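Local coordinates for protein YghZ aldo-keto reductase (Escherichia coli, PDB 3N6Q) that probably catalyses the NAD(P)H-dependent reduction of aldehydes or ketones to alcohols, at residues Ser195-Asn200 against Gly228-Lys233. Residues are numbered along the deposited sequence; the frame is centred on the assembly and turned at random.
Sequences SYNLLN and GLLTGK
The flat amide of Asn197 meets Leu230 with its oxygen end: OD1 lies 4.2 Å from Leu230 CD1, and the CB behind it touches the same methyl. Both side chains are buried, and they run obliquely to each other. The amide is fixed by polar bonds inside its own loop and beyond. OD1 accepts from Leu199 N at 2.8 Å, in the carbonyl plane and on a lone pair. This is an Asx turn, superimposed on the type I turn Asn197-Asn200. CG sits between the backbone N and carbonyl carbon (chi1 52°), which brings OD1 back over the turn. ND2 bonds to Thr223 O in the loop after strand 218-221. The Tyr196 ring has Asn200 O in plane at its edge.

Both loops follow neighbouring parallel strands of the TIM barrel, 191-193 and 218-221. The contact therefore joins two successive beta-to-alpha loops of the aldo-keto reductase fold.

Leu230 reaches across with both methyls. CD1 packs on Leu198 CB at 3.8 Å and lies equally close to Leu198 N. CD2 rests 4.0 Å from Leu199 CG; the two leucine side chains lie alongside each other and point opposite ways. Leu199 CD1 also reaches Leu229 CB at 4.1 Å, with the side chains at about a right angle. Helix 281-289 adds Met281 and Ala285 against Leu230, and Trp288 against Leu198. Ile328 and Ile332 of helix 322-334 touch Leu198 and Leu199.

A type I turn, Gly228-Thr231, carries the two leucines of the second loop. Thr231 OG1 donates to Gly228 O at 2.9 Å, tilted 24° from the carbonyl plane. The same hydroxyl accepts from Lys233 N in an ST turn, with an N-H...O angle of 162°.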
loop_
_atom_site.group_PDB
_atom_site.type_symbol
_atom_site.label_atom_id
_atom_site.label_comp_id
_atom_site.label_asym_id
_atom_site.label_seq_id
_atom_site.Cartn_x
_atom_site.Cartn_y
_atom_site.Cartn_z
ATOM N N SER B 195 -0.634 30.467 -15.286
ATOM C CA SER B 195 -1.002 31.866 -15.168
ATOM C C SER B 195 -1.744 32.142 -16.465
ATOM O O SER B 195 -1.194 31.869 -17.537
ATOM C CB SER B 195 0.268 32.755 -15.178
ATOM O OG SER B 195 0.957 32.595 -13.939
ATOM N N TYR B 196 -2.876 32.837 -16.367
ATOM C CA TYR B 196 -3.773 33.010 -17.547
ATOM C C TYR B 196 -4.733 34.149 -17.255
ATOM O O TYR B 196 -5.385 34.166 -16.216
ATOM C CB TYR B 196 -4.568 31.712 -17.748
ATOM C CG TYR B 196 -5.383 31.702 -19.031
ATOM C CD1 TYR B 196 -5.082 32.579 -20.075
ATOM C CD2 TYR B 196 -6.499 30.888 -19.138
ATOM C CE1 TYR B 196 -5.812 32.517 -21.299
ATOM C CE2 TYR B 196 -7.273 30.882 -20.312
ATOM C CZ TYR B 196 -6.900 31.663 -21.381
ATOM O OH TYR B 196 -7.661 31.620 -22.558
ATOM N N ASN B 197 -4.725 35.182 -18.099
ATOM C CA ASN B 197 -5.650 36.284 -17.922
ATOM C C ASN B 197 -5.739 37.041 -19.253
ATOM O O ASN B 197 -5.106 36.668 -20.263
ATOM C CB ASN B 197 -5.168 37.243 -16.793
ATOM C CG ASN B 197 -3.705 37.711 -16.967
ATOM O OD1 ASN B 197 -3.376 38.433 -17.900
ATOM N ND2 ASN B 197 -2.840 37.343 -16.008
ATOM N N LEU B 198 -6.417 38.178 -19.218
ATOM C CA LEU B 198 -6.650 38.890 -20.464
ATOM C C LEU B 198 -5.351 39.337 -21.121
ATOM O O LEU B 198 -5.269 39.387 -22.345
ATOM C CB LEU B 198 -7.534 40.113 -20.199
ATOM C CG LEU B 198 -9.015 39.998 -20.501
ATOM C CD1 LEU B 198 -9.600 41.363 -20.149
ATOM C CD2 LEU B 198 -9.252 39.739 -21.980
ATOM N N LEU B 199 -4.328 39.612 -20.313
ATOM C CA LEU B 199 -3.080 40.183 -20.784
ATOM C C LEU B 199 -2.032 39.114 -21.009
ATOM O O LEU B 199 -0.945 39.418 -21.454
ATOM C CB LEU B 199 -2.519 41.198 -19.770
ATOM C CG LEU B 199 -3.589 42.229 -19.388
ATOM C CD1 LEU B 199 -2.917 43.276 -18.545
ATOM C CD2 LEU B 199 -4.171 42.846 -20.666
ATOM N N ASN B 200 -2.337 37.874 -20.633
ATOM C CA ASN B 200 -1.319 36.822 -20.697
ATOM C C ASN B 200 -1.897 35.547 -21.276
ATOM O O ASN B 200 -2.555 34.756 -20.567
ATOM C CB ASN B 200 -0.655 36.571 -19.332
ATOM C CG ASN B 200 0.425 35.500 -19.425
ATOM O OD1 ASN B 200 0.655 34.933 -20.498
ATOM N ND2 ASN B 200 1.029 35.181 -18.318
ATOM N N GLY B 228 -3.588 42.982 -10.247
ATOM C CA GLY B 228 -4.104 44.329 -10.081
ATOM C C GLY B 228 -4.152 45.081 -11.383
ATOM O O GLY B 228 -4.839 46.072 -11.470
ATOM N N LEU B 229 -3.454 44.632 -12.418
ATOM C CA LEU B 229 -3.555 45.377 -13.680
ATOM C C LEU B 229 -5.001 45.360 -14.212
ATOM O O LEU B 229 -5.432 46.289 -14.875
ATOM C CB LEU B 229 -2.600 44.844 -14.751
ATOM C CG LEU B 229 -1.127 45.122 -14.447
ATOM C CD1 LEU B 229 -0.290 44.498 -15.563
ATOM C CD2 LEU B 229 -0.915 46.616 -14.402
ATOM N N LEU B 230 -5.747 44.322 -13.895
ATOM C CA LEU B 230 -7.119 44.205 -14.462
ATOM C C LEU B 230 -8.192 44.501 -13.426
ATOM O O LEU B 230 -9.229 43.811 -13.371
ATOM C CB LEU B 230 -7.296 42.786 -15.030
ATOM C CG LEU B 230 -6.407 42.513 -16.246
ATOM C CD1 LEU B 230 -6.410 41.034 -16.637
ATOM C CD2 LEU B 230 -6.898 43.373 -17.457
ATOM N N THR B 231 -7.921 45.489 -12.580
ATOM C CA THR B 231 -8.870 45.948 -11.564
ATOM C C THR B 231 -8.969 47.477 -11.667
ATOM O O THR B 231 -8.395 48.091 -12.567
ATOM C CB THR B 231 -8.423 45.595 -10.109
ATOM O OG1 THR B 231 -7.235 46.344 -9.791
ATOM C CG2 THR B 231 -8.206 44.096 -9.910
ATOM N N GLY B 232 -9.622 48.095 -10.687
ATOM C CA GLY B 232 -9.516 49.564 -10.520
ATOM C C GLY B 232 -8.103 50.130 -10.297
ATOM O O GLY B 232 -7.841 51.310 -10.580
ATOM N N LYS B 233 -7.179 49.281 -9.841
ATOM C CA LYS B 233 -6.001 49.745 -9.104
ATOM C C LYS B 233 -5.131 50.799 -9.776
ATOM O O LYS B 233 -4.744 51.768 -9.138
ATOM C CB LYS B 233 -5.148 48.574 -8.603
ATOM C CG LYS B 233 -5.593 48.066 -7.228
ATOM C CD LYS B 233 -4.844 46.794 -6.808
ATOM C CE LYS B 233 -5.772 45.543 -6.928
ATOM N NZ LYS B 233 -5.023 44.280 -6.552
#